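Local coordinates for conserved hypothetical secreted protein (Helicobacter pylori, PDB 4RNZ), which is a cell shape-determining M23B metallopeptidase that binds zinc and probably cleaves peptide bonds in peptidoglycan, at residues L4-L9 and S41-Y46; L94-T99 and V132-I137; K182-A187 and K321-G326. One frame throughout, in Å; residues are numbered along the deposited sequence.

In the fold
Three contacts come in series along the chain. Contact 1 joins strands 2-5 and 44-49, at one edge of the antiparallel five-stranded N-terminal sheet. The 31 residues it closes off are largely helical and include E34, which binds zinc together with H219, D223 and H301. Contacts 2 and 3 both reach the second sheet: contact 2 pairs strand 87-96 with strand 136-146, while contact 3 joins residues 183-185, at the start of short strand 185-186, to the loop that leads into helix 326-348. That helix touches both. The centres of contacts 2 and 3 lie about 28 Å apart; that of contact 1 is about 36 and 37 Å from them. The chain thus returns, after the M23 region, to the sheet built before it.

Contact 1. Residues L4-L9 and S41-Y46; sequences LVWDKL and SNVTYY
The backbone N of N42 donates to W6 O at 2.7 Å, while W6 N donates to V43 O at 2.8 Å. One residue, W6, is thus bonded opposite two, N42 and V43. With N42 at a positive phi of 70°, this is the pattern of a G1 beta bulge. Beyond it strands 2-5 and 44-49 run antiparallel: L4 and Y45 form a hydrogen-bonded pair, V5 and T44 a non-hydrogen-bonded one.

The Y45 ring is the centre of the side-chain packing. Its CG stands between the backbone N and the carbonyl carbon (chi1 67°), which starts the ring back over the partner strand. L4 CB covers one face, 4.0 Å from the ring centroid, a CH-pi contact. Over the opposite face comes the edge of the indole, with W6 CE3 3.5 Å above the plane and over the ring centre. Planes at 75° and centroids 4.9 Å apart make this a T-shaped pair. The indole is further held by its NE1, which donates to L9 O at 2.8 Å, close to the ring plane. V43 CG2 packs on W6 CB at 3.7 Å, and F14, I39 and I60 also touch the tryptophan.

One water joins V5 O to the Y45 hydroxyl. Apolar groups, L4 CB and the indole edge, thus meet the two faces of the ring, while its polar tip carries the water; Y45 and W6 both touch I60 of strand 55-61, which ties this edge of the sheet to its third strand.

Contact 2. Residues L94-T99 and V132-I137; sequences LLSLQT and VKNDKI
Strands 87-96 and 136-146 run antiparallel, with L95 and I137 as a hydrogen-bonded pair, in which I137 N to L95 O is sound and L95 N to I137 O weak, and S96 and K136 as a non-hydrogen-bonded one. Past them lies a G1 beta bulge joined to a type II turn, V132 to D135. The evidence is threefold: L97 N donates to D135 O at 2.8 Å, N134 N donates to L97 O at 2.8 Å, and N134 has a positive phi of 70°. Both bonds are nearly straight.

Within the turn, V132 N reaches D135 OD2 at 2.7 Å, from above the carboxylate plane. L97 points into the turn, its CD2 lying 3.6 Å from V132 O; L131 of the preceding loop, and D104 of helix 101-109, also touch this leucine. L95 and I137 share a face and meet CB to CB, I137 resting further on L131 and P101. On the other face, S96 meets F352 and K136 meets L347 of helix 326-348.

The extended K133 chain crosses Q98 obliquely: its CG lies 3.3 Å from L97 O and its CE 3.5 Å from Q98 OE1. Q98 bends at chi2 (-49°), and its NE2 donates back to S96 O at 3.1 Å, far above the carbonyl plane. A water donates to N134 O at 2.7 Å and reaches S96 OG by a weak bond.

Contact 3. Residues K182-A187 and K321-G326; sequences KAQEVA and KSKLHG
K321 begins the contact with the aliphatic part of its side chain, CG and CD, loosely against E185 O. S322 follows and meets E185 twice. Its O accepts a hydrogen bond from E185 N at 2.9 Å, while its own N makes only a weak one, 3.4 Å, to E185 OE1. The glutamate CG stands anti to the backbone N (chi1 -180°) and the chain continues extended; OE1 lies 3.1 Å from S322 CB. The stronger partner of OE1 is R318, by a salt bridge, and OE2 is bonded to H177 ND1; with both oxygens engaged, the buried carboxylate is probably kept charged.

The nearest CA pair is K323 and Q184, 4.2 Å from CA to CA, in a single bridge. K323 CG lies 4.0 Å from Q184 CB, and K323 CA makes a CA-H...O contact with A183 O. L324 N then donates to that same A183 O at 3.1 Å. L324 CB and A183 CB touch at 4.1 Å.

The pairing of A183 with L324 and E185 with S322 shows that the segments run antiparallel. Residues 322-324 thus lie alongside 183-185, where the weakly bonded strand 185-186 of the second-domain sheet begins. On the helix side, F332 of helix 326-348 touches both A183 and L324; from strand 178-179, Y179 reaches E185, S322 and L324.

Contact 1. Residues L4-L9 and S41-Y46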
# COMPACT_ATOMS: atom_id res chain seq x y z
N LEU A 4 -7.36 19.03 4.53
CA LEU A 4 -6.49 19.55 3.51
C LEU A 4 -5.74 18.43 2.82
O LEU A 4 -5.71 17.30 3.31
CB LEU A 4 -5.50 20.52 4.13
CG LEU A 4 -6.10 21.70 4.89
CD1 LEU A 4 -5.00 22.46 5.62
CD2 LEU A 4 -6.84 22.62 3.94
N VAL A 5 -5.10 18.77 1.71
CA VAL A 5 -4.35 17.82 0.92
C VAL A 5 -2.90 18.16 0.94
O VAL A 5 -2.53 19.28 0.65
CB VAL A 5 -4.80 17.86 -0.55
CG1 VAL A 5 -4.13 16.72 -1.31
CG2 VAL A 5 -6.31 17.77 -0.63
N TRP A 6 -2.07 17.19 1.28
CA TRP A 6 -0.64 17.46 1.37
C TRP A 6 -0.12 17.59 -0.05
O TRP A 6 -0.60 16.95 -0.98
CB TRP A 6 0.05 16.35 2.13
CG TRP A 6 1.41 16.64 2.64
CD1 TRP A 6 2.59 16.43 1.99
CD2 TRP A 6 1.76 17.09 3.95
NE1 TRP A 6 3.64 16.75 2.79
CE2 TRP A 6 3.16 17.16 4.01
CE3 TRP A 6 1.01 17.46 5.08
CZ2 TRP A 6 3.85 17.57 5.15
CZ3 TRP A 6 1.70 17.87 6.22
CH2 TRP A 6 3.09 17.93 6.25
N ASP A 7 0.87 18.45 -0.22
CA ASP A 7 1.39 18.66 -1.55
C ASP A 7 2.83 18.23 -1.67
O ASP A 7 3.08 17.08 -2.04
CB ASP A 7 1.23 20.14 -1.96
CG ASP A 7 1.57 20.38 -3.42
OD1 ASP A 7 1.72 19.39 -4.18
OD2 ASP A 7 1.71 21.55 -3.81
N LYS A 8 3.78 19.01 -1.24
CA LYS A 8 5.19 18.72 -1.50
C LYS A 8 6.05 18.96 -0.26
O LYS A 8 7.21 18.59 -0.26
CB LYS A 8 5.76 19.43 -2.74
CG LYS A 8 5.09 19.01 -4.06
CD LYS A 8 4.59 20.21 -4.87
CE LYS A 8 5.70 21.00 -5.51
NZ LYS A 8 6.54 20.15 -6.39
N LEU A 9 5.50 19.53 0.80
CA LEU A 9 6.30 19.76 2.01
C LEU A 9 6.88 18.48 2.65
O LEU A 9 6.35 17.40 2.49
CB LEU A 9 5.47 20.51 3.02
CG LEU A 9 5.03 21.91 2.59
CD1 LEU A 9 4.26 22.59 3.72
CD2 LEU A 9 6.22 22.76 2.14
N SER A 41 2.68 12.73 -0.78
CA SER A 41 1.97 13.83 -1.38
C SER A 41 0.54 13.36 -1.66
O SER A 41 0.26 12.17 -1.81
CB SER A 41 2.66 14.34 -2.65
OG SER A 41 2.50 13.44 -3.71
N ASN A 42 -0.39 14.30 -1.67
CA ASN A 42 -1.80 13.95 -1.82
C ASN A 42 -2.51 13.24 -0.68
O ASN A 42 -3.71 13.01 -0.80
CB ASN A 42 -2.03 13.15 -3.11
CG ASN A 42 -2.29 14.04 -4.27
OD1 ASN A 42 -1.37 14.67 -4.80
ND2 ASN A 42 -3.56 14.14 -4.66
N VAL A 43 -1.84 12.90 0.41
CA VAL A 43 -2.60 12.43 1.57
C VAL A 43 -3.44 13.57 2.15
O VAL A 43 -3.04 14.73 2.11
CB VAL A 43 -1.72 11.88 2.70
CG1 VAL A 43 -0.90 10.71 2.18
CG2 VAL A 43 -0.86 12.97 3.35
N THR A 44 -4.60 13.21 2.67
CA THR A 44 -5.46 14.17 3.32
C THR A 44 -5.01 14.30 4.78
O THR A 44 -4.81 13.30 5.46
CB THR A 44 -6.92 13.73 3.25
OG1 THR A 44 -7.37 13.89 1.92
CG2 THR A 44 -7.84 14.56 4.20
N TYR A 45 -4.83 15.52 5.25
CA TYR A 45 -4.41 15.74 6.62
C TYR A 45 -5.33 16.78 7.24
O TYR A 45 -6.15 17.39 6.54
CB TYR A 45 -2.93 16.17 6.71
CG TYR A 45 -2.60 17.54 6.14
CD1 TYR A 45 -2.62 17.77 4.76
CD2 TYR A 45 -2.22 18.59 6.98
CE1 TYR A 45 -2.30 19.03 4.23
CE2 TYR A 45 -1.90 19.85 6.47
CZ TYR A 45 -1.95 20.06 5.10
OH TYR A 45 -1.63 21.29 4.60
N TYR A 46 -5.16 16.98 8.54
CA TYR A 46 -6.08 17.81 9.31
C TYR A 46 -5.31 18.78 10.18
O TYR A 46 -4.31 18.41 10.81
CB TYR A 46 -7.00 16.94 10.17
CG TYR A 46 -7.77 15.91 9.37
CD1 TYR A 46 -7.20 14.67 9.08
CD2 TYR A 46 -9.06 16.17 8.88
CE1 TYR A 46 -7.88 13.73 8.33
CE2 TYR A 46 -9.75 15.22 8.14
CZ TYR A 46 -9.15 14.00 7.87
OH TYR A 46 -9.79 13.03 7.13
O HOH W 1 -1.76 21.51 2.11

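Contact 2. Residues L94-T99 and V132-I137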
# COMPACT_ATOMS: atom_id res chain seq x y z
N LEU A 94 -20.69 -6.39 -8.80
CA LEU A 94 -21.00 -7.41 -9.81
C LEU A 94 -21.13 -6.75 -11.18
O LEU A 94 -21.85 -5.75 -11.36
CB LEU A 94 -22.30 -8.11 -9.47
CG LEU A 94 -22.43 -8.72 -8.08
CD1 LEU A 94 -23.85 -9.23 -7.90
CD2 LEU A 94 -21.42 -9.83 -7.85
N LEU A 95 -20.45 -7.30 -12.17
CA LEU A 95 -20.37 -6.60 -13.44
C LEU A 95 -20.45 -7.58 -14.61
O LEU A 95 -19.84 -8.66 -14.57
CB LEU A 95 -19.04 -5.87 -13.44
CG LEU A 95 -18.75 -4.80 -14.47
CD1 LEU A 95 -17.82 -3.79 -13.81
CD2 LEU A 95 -18.12 -5.42 -15.72
N SER A 96 -21.23 -7.21 -15.63
CA SER A 96 -21.21 -7.91 -16.92
C SER A 96 -20.47 -7.02 -17.90
O SER A 96 -20.88 -5.89 -18.12
CB SER A 96 -22.63 -8.21 -17.43
OG SER A 96 -22.58 -8.81 -18.71
N LEU A 97 -19.37 -7.49 -18.46
CA LEU A 97 -18.55 -6.64 -19.32
C LEU A 97 -19.30 -6.06 -20.56
O LEU A 97 -19.92 -6.79 -21.33
CB LEU A 97 -17.31 -7.42 -19.76
CG LEU A 97 -16.19 -6.63 -20.40
CD1 LEU A 97 -15.55 -5.69 -19.39
CD2 LEU A 97 -15.14 -7.57 -20.96
N GLN A 98 -19.23 -4.75 -20.72
CA GLN A 98 -19.86 -4.03 -21.83
C GLN A 98 -18.80 -3.43 -22.74
O GLN A 98 -18.93 -3.51 -23.95
CB GLN A 98 -20.80 -2.96 -21.29
CG GLN A 98 -21.96 -3.50 -20.48
CD GLN A 98 -22.68 -4.62 -21.21
OE1 GLN A 98 -23.11 -4.44 -22.35
NE2 GLN A 98 -22.78 -5.78 -20.58
N THR A 99 -17.79 -2.79 -22.15
CA THR A 99 -16.71 -2.18 -22.92
C THR A 99 -15.30 -2.77 -22.71
O THR A 99 -14.90 -3.65 -23.46
CB THR A 99 -16.69 -0.68 -22.61
OG1 THR A 99 -16.39 -0.47 -21.22
CG2 THR A 99 -18.05 -0.05 -22.91
N VAL A 132 -14.26 -11.01 -22.83
CA VAL A 132 -15.07 -10.41 -23.88
C VAL A 132 -16.46 -10.05 -23.35
O VAL A 132 -16.85 -10.47 -22.25
CB VAL A 132 -15.22 -11.38 -25.08
CG1 VAL A 132 -13.85 -11.78 -25.60
CG2 VAL A 132 -16.04 -12.62 -24.70
N LYS A 133 -17.20 -9.31 -24.17
CA LYS A 133 -18.51 -8.82 -23.79
C LYS A 133 -19.35 -9.88 -23.11
O LYS A 133 -19.32 -11.06 -23.48
CB LYS A 133 -19.26 -8.25 -25.01
CG LYS A 133 -20.24 -7.15 -24.64
CD LYS A 133 -20.80 -6.45 -25.85
CE LYS A 133 -22.08 -5.69 -25.50
NZ LYS A 133 -22.46 -4.65 -26.50
N ASN A 134 -20.05 -9.45 -22.07
CA ASN A 134 -20.87 -10.33 -21.23
C ASN A 134 -20.11 -11.32 -20.32
O ASN A 134 -20.73 -12.07 -19.59
CB ASN A 134 -21.95 -11.06 -22.07
CG ASN A 134 -22.82 -10.10 -22.89
OD1 ASN A 134 -23.17 -10.38 -24.02
ND2 ASN A 134 -23.16 -8.95 -22.31
N ASP A 135 -18.78 -11.31 -20.34
CA ASP A 135 -18.04 -12.02 -19.29
C ASP A 135 -18.24 -11.29 -17.95
O ASP A 135 -18.52 -10.10 -17.92
CB ASP A 135 -16.56 -12.12 -19.63
CG ASP A 135 -16.29 -13.16 -20.70
OD1 ASP A 135 -17.13 -14.05 -20.88
OD2 ASP A 135 -15.23 -13.09 -21.35
N LYS A 136 -18.14 -12.03 -16.86
CA LYS A 136 -18.41 -11.46 -15.54
C LYS A 136 -17.14 -11.07 -14.78
O LYS A 136 -16.07 -11.69 -14.93
CB LYS A 136 -19.23 -12.42 -14.71
CG LYS A 136 -20.50 -12.89 -15.40
CD LYS A 136 -21.24 -13.88 -14.52
CE LYS A 136 -20.56 -15.26 -14.46
NZ LYS A 136 -20.81 -16.12 -15.67
N ILE A 137 -17.26 -9.98 -14.02
CA ILE A 137 -16.24 -9.55 -13.05
C ILE A 137 -16.97 -9.24 -11.73
O ILE A 137 -17.93 -8.47 -11.74
CB ILE A 137 -15.47 -8.30 -13.53
CG1 ILE A 137 -14.79 -8.56 -14.86
CG2 ILE A 137 -14.43 -7.86 -12.47
CD1 ILE A 137 -14.11 -7.35 -15.46
O HOH W 2 -22.60 -11.99 -17.68

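Contact 3. Residues K182-A187 and K321-G326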
# COMPACT_ATOMS: atom_id res chain seq x y z
N LYS A 182 -6.89 -22.56 -4.18
CA LYS A 182 -6.18 -23.66 -3.59
C LYS A 182 -5.20 -23.14 -2.59
O LYS A 182 -4.30 -23.82 -2.23
CB LYS A 182 -5.43 -24.45 -4.65
CG LYS A 182 -6.29 -25.21 -5.64
CD LYS A 182 -5.42 -26.21 -6.37
CE LYS A 182 -6.19 -27.16 -7.28
NZ LYS A 182 -5.64 -28.54 -7.26
N ALA A 183 -5.39 -21.91 -2.16
CA ALA A 183 -4.51 -21.27 -1.21
C ALA A 183 -3.06 -21.20 -1.62
O ALA A 183 -2.19 -21.18 -0.82
CB ALA A 183 -4.63 -21.91 0.15
N GLN A 184 -2.82 -21.10 -2.89
CA GLN A 184 -1.48 -20.80 -3.38
C GLN A 184 -1.41 -19.37 -3.95
O GLN A 184 -2.38 -18.84 -4.49
CB GLN A 184 -0.99 -21.85 -4.36
CG GLN A 184 -1.93 -22.18 -5.47
CD GLN A 184 -1.50 -23.43 -6.22
OE1 GLN A 184 -0.31 -23.78 -6.25
NE2 GLN A 184 -2.47 -24.12 -6.82
N GLU A 185 -0.26 -18.73 -3.80
CA GLU A 185 -0.16 -17.30 -4.09
C GLU A 185 -0.33 -16.99 -5.57
O GLU A 185 0.11 -17.74 -6.44
CB GLU A 185 1.17 -16.76 -3.60
CG GLU A 185 1.36 -15.27 -3.86
CD GLU A 185 2.49 -14.68 -3.03
OE1 GLU A 185 3.25 -15.45 -2.41
OE2 GLU A 185 2.60 -13.45 -2.97
N VAL A 186 -0.99 -15.88 -5.85
CA VAL A 186 -1.12 -15.39 -7.21
C VAL A 186 -0.76 -13.92 -7.23
O VAL A 186 -0.81 -13.25 -6.20
CB VAL A 186 -2.52 -15.62 -7.80
CG1 VAL A 186 -2.86 -17.12 -7.83
CG2 VAL A 186 -3.58 -14.82 -7.03
N ALA A 187 -0.35 -13.46 -8.41
CA ALA A 187 0.02 -12.08 -8.63
C ALA A 187 1.16 -11.66 -7.69
O ALA A 187 1.21 -10.52 -7.27
CB ALA A 187 -1.20 -11.20 -8.44
N LYS A 321 6.73 -19.27 -5.36
CA LYS A 321 5.39 -18.93 -4.90
C LYS A 321 5.05 -19.50 -3.50
O LYS A 321 5.30 -20.64 -3.20
CB LYS A 321 4.40 -19.52 -5.90
CG LYS A 321 4.12 -18.65 -7.11
CD LYS A 321 3.45 -19.43 -8.24
CE LYS A 321 4.22 -19.30 -9.55
NZ LYS A 321 3.65 -18.34 -10.53
N SER A 322 4.43 -18.68 -2.68
CA SER A 322 4.01 -19.08 -1.39
C SER A 322 2.70 -19.88 -1.46
O SER A 322 2.01 -19.88 -2.44
CB SER A 322 3.91 -17.84 -0.52
OG SER A 322 3.45 -18.08 0.79
N LYS A 323 2.43 -20.58 -0.38
CA LYS A 323 1.18 -21.26 -0.16
C LYS A 323 0.90 -21.09 1.30
O LYS A 323 1.82 -20.93 2.06
CB LYS A 323 1.27 -22.76 -0.39
CG LYS A 323 1.67 -23.21 -1.75
CD LYS A 323 1.76 -24.71 -1.73
CE LYS A 323 2.14 -25.27 -3.07
NZ LYS A 323 1.65 -26.65 -3.33
N LEU A 324 -0.37 -21.16 1.67
CA LEU A 324 -0.75 -21.13 3.06
C LEU A 324 -0.63 -22.53 3.63
O LEU A 324 -0.80 -23.47 2.92
CB LEU A 324 -2.17 -20.63 3.23
CG LEU A 324 -2.53 -19.22 2.82
CD1 LEU A 324 -3.95 -18.89 3.17
CD2 LEU A 324 -1.59 -18.25 3.46
N HIS A 325 -0.36 -22.61 4.93
CA HIS A 325 -0.22 -23.88 5.62
C HIS A 325 -0.91 -23.90 6.97
O HIS A 325 -1.35 -22.87 7.49
CB HIS A 325 1.27 -24.15 5.84
CG HIS A 325 2.03 -24.24 4.57
ND1 HIS A 325 1.90 -25.30 3.70
CD2 HIS A 325 2.91 -23.38 3.99
CE1 HIS A 325 2.67 -25.10 2.64
NE2 HIS A 325 3.30 -23.95 2.80
N GLY A 326 -0.99 -25.10 7.54
CA GLY A 326 -1.48 -25.30 8.90
C GLY A 326 -2.90 -24.81 9.07
O GLY A 326 -3.74 -24.96 8.17